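Long-range contacts in Ras GTPase-activating-like protein IQGAP2 (Homo sapiens, PDB 5CJP), which probably binds GTP-loaded Rho-family GTPases such as Cdc42 through a Ras-GAP-related domain, acting as an effector rather than speeding their GTP hydrolysis: residues L64-L72 with V93-N101; L173-R181 with H289-L297. One frame throughout, in Å; residues are numbered along the deposited sequence.

Contact 1: L64-L72 with V93-N101; sequences LLKLFKTAL and VIKMVVSFN
Phe68 lies as a knob in the hole formed by Val93, Met96, Val97 and Phe100, a knob-into-hole contact between two roughly antiparallel helices (151°) of the all-helical GTPase-activator fold. The local axes pass 10.3 Å apart, and no hydrogen bond crosses between them: the contact is apolar throughout. Two CH-pi contacts stand out. Val97 CG2 sits over the centre of one face of the Phe68 ring, 3.6 Å from its centroid, while Leu64 CD1, one turn earlier in the same helix, lies against the opposite face nearer the rim. With CG anti to the carbonyl carbon (chi1 -77°), Phe68 swings its ring across to this position between them. In the second, the other branch of Leu64 covers Phe100, CD2 standing 3.8 Å from that ring's centroid and 15° off its normal. Were Phe68 replaced by an alanine, Val97 CG2 and Leu64 CD1 would probably lose the ring between them and a gap would be likely to open in this buried interface. Edge contacts complete the surround of the Phe68 ring: Met96 CE and Phe100 CD2 both lie near its plane. Ile205 of helix 200-216 also touches Phe68, and Met44, Ile48 and Leu51 of helix 37-54 also touch Met96. Aliphatic packing continues toward the C-terminal end of 64-72, where both branches of Val93 meet Ala71 CB, CG2 at 3.6 Å and CG1 at 3.9 Å. Beyond it two methyl groups touch, Leu72 CD1 and Ile94 CD1, 4.1 Å apart.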
loop_
_atom_site.group_PDB
_atom_site.type_symbol
_atom_site.label_atom_id
_atom_site.label_comp_id
_atom_site.label_asym_id
_atom_site.label_seq_id
_atom_site.Cartn_x
_atom_site.Cartn_y
_atom_site.Cartn_z
ATOM N N LEU E 64 11.968 10.446 22.202
ATOM C CA LEU E 64 11.807 11.507 21.219
ATOM C C LEU E 64 11.704 12.833 21.950
ATOM O O LEU E 64 12.211 13.854 21.476
ATOM C CB LEU E 64 10.554 11.261 20.389
ATOM C CG LEU E 64 10.183 12.335 19.383
ATOM C CD1 LEU E 64 11.357 12.607 18.463
ATOM C CD2 LEU E 64 8.967 11.870 18.614
ATOM N N LEU E 65 11.032 12.828 23.103
ATOM C CA LEU E 65 10.899 14.047 23.900
ATOM C C LEU E 65 12.268 14.482 24.386
ATOM O O LEU E 65 12.592 15.662 24.376
ATOM C CB LEU E 65 9.967 13.832 25.106
ATOM C CG LEU E 65 8.464 13.811 24.784
ATOM C CD1 LEU E 65 7.650 13.386 25.998
ATOM C CD2 LEU E 65 8.045 15.177 24.270
ATOM N N LYS E 66 13.086 13.529 24.805
ATOM C CA LYS E 66 14.412 13.885 25.285
ATOM C C LYS E 66 15.255 14.365 24.127
ATOM O O LYS E 66 16.123 15.219 24.299
ATOM C CB LYS E 66 15.065 12.690 25.968
ATOM C CG LYS E 66 14.215 12.157 27.108
ATOM C CD LYS E 66 13.998 13.214 28.196
ATOM C CE LYS E 66 15.308 13.561 28.898
ATOM N NZ LYS E 66 15.067 14.319 30.156
ATOM N N LEU E 67 14.992 13.829 22.940
ATOM C CA LEU E 67 15.734 14.241 21.753
ATOM C C LEU E 67 15.368 15.700 21.485
ATOM O O LEU E 67 16.234 16.551 21.301
ATOM C CB LEU E 67 15.342 13.366 20.563
ATOM C CG LEU E 67 16.099 13.466 19.239
ATOM C CD1 LEU E 67 15.223 14.087 18.210
ATOM C CD2 LEU E 67 17.398 14.224 19.419
ATOM N N PHE E 68 14.072 15.982 21.467
ATOM C CA PHE E 68 13.587 17.343 21.245
ATOM C C PHE E 68 14.194 18.300 22.257
ATOM O O PHE E 68 14.708 19.372 21.892
ATOM C CB PHE E 68 12.065 17.393 21.371
ATOM C CG PHE E 68 11.352 16.860 20.175
ATOM C CD1 PHE E 68 10.010 16.502 20.259
ATOM C CD2 PHE E 68 12.012 16.738 18.946
ATOM C CE1 PHE E 68 9.330 16.029 19.129
ATOM C CE2 PHE E 68 11.344 16.270 17.820
ATOM C CZ PHE E 68 10.003 15.916 17.906
ATOM N N LYS E 69 14.143 17.905 23.528
ATOM C CA LYS E 69 14.673 18.727 24.604
ATOM C C LYS E 69 16.134 19.127 24.422
ATOM O O LYS E 69 16.464 20.316 24.329
ATOM C CB LYS E 69 14.524 18.004 25.943
ATOM C CG LYS E 69 14.764 18.922 27.124
ATOM C CD LYS E 69 14.883 18.182 28.434
ATOM C CE LYS E 69 16.278 17.606 28.594
ATOM N NZ LYS E 69 16.531 17.116 29.989
ATOM N N THR E 70 17.017 18.141 24.372
ATOM C CA THR E 70 18.428 18.446 24.240
ATOM C C THR E 70 18.750 19.236 22.975
ATOM O O THR E 70 19.648 20.076 22.984
ATOM C CB THR E 70 19.264 17.176 24.253
ATOM O OG1 THR E 70 19.224 16.582 22.956
ATOM C CG2 THR E 70 18.707 16.193 25.264
ATOM N N ALA E 71 18.020 18.972 21.898
ATOM C CA ALA E 71 18.247 19.684 20.645
ATOM C C ALA E 71 17.794 21.132 20.780
ATOM O O ALA E 71 18.444 22.041 20.265
ATOM C CB ALA E 71 17.498 18.996 19.484
ATOM N N LEU E 72 16.670 21.352 21.454
ATOM C CA LEU E 72 16.192 22.717 21.641
ATOM C C LEU E 72 17.167 23.475 22.543
ATOM O O LEU E 72 17.473 24.637 22.283
ATOM C CB LEU E 72 14.780 22.733 22.247
ATOM C CG LEU E 72 14.085 24.080 22.545
ATOM C CD1 LEU E 72 14.158 25.044 21.365
ATOM C CD2 LEU E 72 12.650 23.793 22.910
ATOM N N VAL E 93 14.256 22.075 14.965
ATOM C CA VAL E 93 13.715 21.222 16.013
ATOM C C VAL E 93 12.296 21.665 16.326
ATOM O O VAL E 93 11.448 20.856 16.642
ATOM C CB VAL E 93 14.499 21.332 17.332
ATOM C CG1 VAL E 93 13.967 20.321 18.337
ATOM C CG2 VAL E 93 15.962 21.117 17.075
ATOM N N ILE E 94 12.054 22.966 16.255
ATOM C CA ILE E 94 10.726 23.479 16.534
ATOM C C ILE E 94 9.779 23.111 15.396
ATOM O O ILE E 94 8.602 22.821 15.611
ATOM C CB ILE E 94 10.781 24.989 16.739
ATOM C CG1 ILE E 94 11.464 25.278 18.087
ATOM C CG2 ILE E 94 9.376 25.592 16.696
ATOM C CD1 ILE E 94 10.716 24.733 19.215
ATOM N N LYS E 95 10.304 23.088 14.182
ATOM C CA LYS E 95 9.512 22.738 13.006
ATOM C C LYS E 95 9.040 21.294 13.139
ATOM O O LYS E 95 7.896 20.959 12.822
ATOM C CB LYS E 95 10.372 22.884 11.747
ATOM C CG LYS E 95 9.601 22.971 10.450
ATOM C CD LYS E 95 10.543 23.202 9.290
ATOM C CE LYS E 95 11.417 24.445 9.522
ATOM N NZ LYS E 95 12.615 24.555 8.592
ATOM N N MET E 96 9.924 20.437 13.628
ATOM C CA MET E 96 9.596 19.030 13.781
ATOM C C MET E 96 8.669 18.828 14.968
ATOM O O MET E 96 7.728 18.025 14.915
ATOM C CB MET E 96 10.875 18.220 13.961
ATOM C CG MET E 96 10.647 16.726 14.052
ATOM S SD MET E 96 12.182 15.853 13.722
ATOM C CE MET E 96 12.172 14.825 15.052
ATOM N N VAL E 97 8.934 19.566 16.040
ATOM C CA VAL E 97 8.113 19.469 17.230
ATOM C C VAL E 97 6.689 19.808 16.872
ATOM O O VAL E 97 5.766 19.129 17.307
ATOM C CB VAL E 97 8.594 20.432 18.335
ATOM C CG1 VAL E 97 7.472 20.664 19.364
ATOM C CG2 VAL E 97 9.819 19.846 19.011
ATOM N N VAL E 98 6.515 20.860 16.078
ATOM C CA VAL E 98 5.185 21.287 15.665
ATOM C C VAL E 98 4.474 20.303 14.752
ATOM O O VAL E 98 3.316 19.999 14.982
ATOM C CB VAL E 98 5.228 22.661 14.973
ATOM C CG1 VAL E 98 3.893 22.958 14.287
ATOM C CG2 VAL E 98 5.544 23.727 16.005
ATOM N N SER E 99 5.155 19.809 13.720
ATOM C CA SER E 99 4.542 18.855 12.796
ATOM C C SER E 99 4.186 17.569 13.498
ATOM O O SER E 99 3.079 17.072 13.375
ATOM C CB SER E 99 5.482 18.510 11.638
ATOM O OG SER E 99 5.738 19.622 10.802
ATOM N N PHE E 100 5.135 17.023 14.240
ATOM C CA PHE E 100 4.891 15.776 14.935
ATOM C C PHE E 100 3.679 15.846 15.843
ATOM O O PHE E 100 2.961 14.869 15.996
ATOM C CB PHE E 100 6.112 15.365 15.750
ATOM C CG PHE E 100 5.913 14.090 16.500
ATOM C CD1 PHE E 100 5.932 12.869 15.832
ATOM C CD2 PHE E 100 5.620 14.110 17.876
ATOM C CE1 PHE E 100 5.661 11.686 16.514
ATOM C CE2 PHE E 100 5.342 12.927 18.570
ATOM C CZ PHE E 100 5.365 11.719 17.892
ATOM N N ASN E 101 3.440 17.001 16.446
ATOM C CA ASN E 101 2.295 17.129 17.329
ATOM C C ASN E 101 0.968 17.343 16.604
ATOM O O ASN E 101 -0.101 17.214 17.196
ATOM C CB ASN E 101 2.559 18.236 18.360
ATOM C CG ASN E 101 3.378 17.730 19.550
ATOM O OD1 ASN E 101 2.897 16.929 20.342
ATOM N ND2 ASN E 101 4.613 18.177 19.661
#

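Contact 2: L173-R181 with H289-L297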
loop_
_atom_site.group_PDB
_atom_site.type_symbol
_atom_site.label_atom_id
_atom_site.label_comp_id
_atom_site.label_asym_id
_atom_site.label_seq_id
_atom_site.Cartn_x
_atom_site.Cartn_y
_atom_site.Cartn_z
ATOM N N LEU E 173 -17.358 48.241 6.504
ATOM C CA LEU E 173 -16.224 48.025 7.381
ATOM C C LEU E 173 -16.750 47.853 8.806
ATOM O O LEU E 173 -16.342 46.928 9.509
ATOM C CB LEU E 173 -15.259 49.224 7.321
ATOM C CG LEU E 173 -14.058 49.202 8.276
ATOM C CD1 LEU E 173 -13.004 48.202 7.781
ATOM C CD2 LEU E 173 -13.462 50.594 8.380
ATOM N N GLU E 174 -17.651 48.751 9.212
ATOM C CA GLU E 174 -18.250 48.736 10.551
ATOM C C GLU E 174 -18.793 47.350 10.874
ATOM O O GLU E 174 -18.491 46.783 11.923
ATOM C CB GLU E 174 -19.408 49.746 10.646
ATOM C CG GLU E 174 -19.040 51.228 10.622
ATOM C CD GLU E 174 -18.283 51.671 11.851
ATOM O OE1 GLU E 174 -18.026 52.885 11.982
ATOM O OE2 GLU E 174 -17.943 50.807 12.684
ATOM N N ALA E 175 -19.612 46.831 9.963
ATOM C CA ALA E 175 -20.229 45.521 10.111
ATOM C C ALA E 175 -19.171 44.423 10.142
ATOM O O ALA E 175 -19.208 43.541 11.006
ATOM C CB ALA E 175 -21.206 45.276 8.963
ATOM N N SER E 176 -18.235 44.471 9.197
ATOM C CA SER E 176 -17.171 43.477 9.136
ATOM C C SER E 176 -16.465 43.393 10.470
ATOM O O SER E 176 -16.134 42.311 10.945
ATOM C CB SER E 176 -16.162 43.834 8.037
ATOM O OG SER E 176 -16.648 43.476 6.754
ATOM N N ILE E 177 -16.235 44.540 11.086
ATOM C CA ILE E 177 -15.568 44.570 12.377
ATOM C C ILE E 177 -16.449 43.919 13.429
ATOM O O ILE E 177 -15.956 43.394 14.420
ATOM C CB ILE E 177 -15.264 46.000 12.798
ATOM C CG1 ILE E 177 -14.363 46.633 11.741
ATOM C CG2 ILE E 177 -14.607 46.033 14.161
ATOM C CD1 ILE E 177 -14.215 48.104 11.908
ATOM N N GLU E 178 -17.758 43.949 13.211
ATOM C CA GLU E 178 -18.670 43.351 14.167
ATOM C C GLU E 178 -18.651 41.861 13.954
ATOM O O GLU E 178 -18.507 41.093 14.901
ATOM C CB GLU E 178 -20.089 43.881 13.975
ATOM C CG GLU E 178 -20.615 44.600 15.197
ATOM C CD GLU E 178 -20.669 43.704 16.415
ATOM O OE1 GLU E 178 -21.570 42.839 16.472
ATOM O OE2 GLU E 178 -19.804 43.857 17.306
ATOM N N ASN E 179 -18.794 41.463 12.696
ATOM C CA ASN E 179 -18.780 40.060 12.325
ATOM C C ASN E 179 -17.476 39.421 12.793
ATOM O O ASN E 179 -17.486 38.403 13.482
ATOM C CB ASN E 179 -18.895 39.903 10.802
ATOM C CG ASN E 179 -20.257 40.313 10.265
ATOM O OD1 ASN E 179 -21.273 39.685 10.557
ATOM N ND2 ASN E 179 -20.279 41.370 9.471
ATOM N N LEU E 180 -16.358 40.037 12.415
ATOM C CA LEU E 180 -15.034 39.535 12.761
ATOM C C LEU E 180 -14.878 39.270 14.255
ATOM O O LEU E 180 -14.437 38.191 14.657
ATOM C CB LEU E 180 -13.949 40.524 12.304
ATOM C CG LEU E 180 -12.688 40.001 11.572
ATOM C CD1 LEU E 180 -11.642 41.116 11.547
ATOM C CD2 LEU E 180 -12.105 38.767 12.261
ATOM N N ARG E 181 -15.248 40.248 15.073
ATOM C CA ARG E 181 -15.130 40.106 16.517
ATOM C C ARG E 181 -15.983 38.965 17.045
ATOM O O ARG E 181 -15.633 38.311 18.024
ATOM C CB ARG E 181 -15.537 41.400 17.214
ATOM C CG ARG E 181 -15.143 41.439 18.685
ATOM C CD ARG E 181 -16.311 41.883 19.526
ATOM N NE ARG E 181 -17.399 40.907 19.462
ATOM C CZ ARG E 181 -18.688 41.224 19.436
ATOM N NH1 ARG E 181 -19.066 42.494 19.465
ATOM N NH2 ARG E 181 -19.606 40.266 19.389
ATOM N N HIS E 289 -8.053 52.259 11.315
ATOM C CA HIS E 289 -9.485 52.049 11.117
ATOM C C HIS E 289 -10.056 50.834 11.861
ATOM O O HIS E 289 -11.277 50.655 11.934
ATOM C CB HIS E 289 -9.779 51.948 9.625
ATOM C CG HIS E 289 -9.016 50.867 8.940
ATOM N ND1 HIS E 289 -7.648 50.749 9.033
ATOM C CD2 HIS E 289 -9.432 49.837 8.167
ATOM C CE1 HIS E 289 -7.254 49.693 8.353
ATOM N NE2 HIS E 289 -8.314 49.119 7.817
ATOM N N LEU E 290 -9.177 50.010 12.425
ATOM C CA LEU E 290 -9.595 48.829 13.176
ATOM C C LEU E 290 -9.389 49.036 14.674
ATOM O O LEU E 290 -9.693 48.152 15.474
ATOM C CB LEU E 290 -8.799 47.606 12.718
ATOM C CG LEU E 290 -9.316 46.793 11.534
ATOM C CD1 LEU E 290 -9.630 47.697 10.379
ATOM C CD2 LEU E 290 -8.268 45.765 11.141
ATOM N N SER E 291 -8.887 50.213 15.038
ATOM C CA SER E 291 -8.604 50.559 16.431
ATOM C C SER E 291 -9.740 50.304 17.424
ATOM O O SER E 291 -9.502 50.178 18.624
ATOM C CB SER E 291 -8.179 52.025 16.522
ATOM O OG SER E 291 -9.236 52.895 16.155
ATOM N N SER E 292 -10.972 50.240 16.940
ATOM C CA SER E 292 -12.094 49.991 17.831
ATOM C C SER E 292 -11.952 48.627 18.506
ATOM O O SER E 292 -12.574 48.368 19.542
ATOM C CB SER E 292 -13.408 50.056 17.055
ATOM O OG SER E 292 -13.430 49.110 16.007
ATOM N N MET E 293 -11.121 47.764 17.921
ATOM C CA MET E 293 -10.901 46.418 18.446
ATOM C C MET E 293 -9.798 46.352 19.488
ATOM O O MET E 293 -9.618 45.326 20.130
ATOM C CB MET E 293 -10.562 45.448 17.307
ATOM C CG MET E 293 -11.670 45.289 16.268
ATOM S SD MET E 293 -11.353 44.106 14.915
ATOM C CE MET E 293 -12.004 42.604 15.593
ATOM N N ASN E 294 -9.068 47.444 19.672
ATOM C CA ASN E 294 -7.971 47.439 20.626
ATOM C C ASN E 294 -8.364 47.086 22.045
ATOM O O ASN E 294 -7.529 46.622 22.830
ATOM C CB ASN E 294 -7.245 48.777 20.601
ATOM C CG ASN E 294 -6.535 49.009 19.299
ATOM O OD1 ASN E 294 -6.347 48.078 18.516
ATOM N ND2 ASN E 294 -6.130 50.244 19.052
ATOM N N ASN E 295 -9.627 47.306 22.384
ATOM C CA ASN E 295 -10.091 46.979 23.721
ATOM C C ASN E 295 -10.241 45.470 23.799
ATOM O O ASN E 295 -9.860 44.854 24.789
ATOM C CB ASN E 295 -11.430 47.659 24.003
ATOM C CG ASN E 295 -11.340 49.169 23.932
ATOM O OD1 ASN E 295 -10.579 49.788 24.676
ATOM N ND2 ASN E 295 -12.116 49.772 23.036
ATOM N N TYR E 296 -10.790 44.879 22.741
ATOM C CA TYR E 296 -10.969 43.431 22.687
ATOM C C TYR E 296 -9.603 42.758 22.614
ATOM O O TYR E 296 -9.374 41.731 23.254
ATOM C CB TYR E 296 -11.807 43.031 21.462
ATOM C CG TYR E 296 -11.909 41.527 21.214
ATOM C CD1 TYR E 296 -12.599 40.688 22.092
ATOM C CD2 TYR E 296 -11.342 40.954 20.073
ATOM C CE1 TYR E 296 -12.729 39.306 21.836
ATOM C CE2 TYR E 296 -11.467 39.574 19.804
ATOM C CZ TYR E 296 -12.162 38.758 20.683
ATOM O OH TYR E 296 -12.314 37.410 20.388
ATOM N N LEU E 297 -8.700 43.342 21.836
ATOM C CA LEU E 297 -7.367 42.792 21.691
ATOM C C LEU E 297 -6.652 42.686 23.018
ATOM O O LEU E 297 -5.968 41.711 23.267
ATOM C CB LEU E 297 -6.530 43.643 20.734
ATOM C CG LEU E 297 -6.867 43.515 19.253
ATOM C CD1 LEU E 297 -5.968 44.416 18.415
ATOM C CD2 LEU E 297 -6.702 42.079 18.848
#
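His289 presents the CD2 edge of its imidazole to Leu173, whose CD1 lies near the ring plane at 3.9 Å from His289 CD2. The ring's NE2 is hydrogen-bonded to Thr131 O, which is likely to restrain how the imidazole is turned. The backbone takes part as well, for His289 O rests 3.9 Å from Ile177 CD1. Leu290 follows, its CD1 lying over one face of the His289 ring, toward the rim, and reaching Leu173 CD1 at 4.3 Å, so that Leu173 and Leu290 pack against the carbon edge and a face of the imidazole while its NE2 is engaged with Thr131. At Ser292 the hydroxyl OG merely abuts the methyl CG2 of Ile177. Met293 is buried and points toward helix 167-193. Its CG lies 3.7 Å from Ile177 CG2, and a turn about the CG-SD bond (chi3 90°) carries CE toward the next turn of that helix. There CE meets Arg181 CB at 4.1 Å and Leu180 CD1 at 4.3 Å. Leu180 is backed in turn by Ser269 and Val273 of helix 261-278. Tyr296 ends the line with a CH-pi contact: Arg181 CG stands over the centre of its ring, 4.1 Å from the centroid and only 10° off the normal. The aliphatic part of the arginine makes this contact, while its bent chain takes the guanidinium to a salt bridge within the helix, NH1 to Glu178 OE2 at 2.7 Å. Tyr296 also touches Thr184 and Leu188. This is largely apolar side-chain packing within the alpha-helical Ras-GAP-related fold: a stripe of Leu173, Ile177, Leu180 and Arg181 on helix 167-193 receives a 3-10 turn and the start of helix 294-311.

How the contacts relate
From the N terminus, helix 58-79, which carries the GTP-contacting Arg59 and Glu60 near its start, is joined to helix 92-102 by contact 1, closing a loop of only 20 residues. Contact 2 opens later and closes a much longer loop, 107 residues and mostly helical, between helix 167-193 and the beginning of helix 294-311. The two therefore follow in series, neither nested nor crossed, with centres about 37 Å apart and no direct touch. The long loop still links them: its helix 200-216 packs on Phe68 of contact 1, and its helix 261-278 supports Leu180 of contact 2.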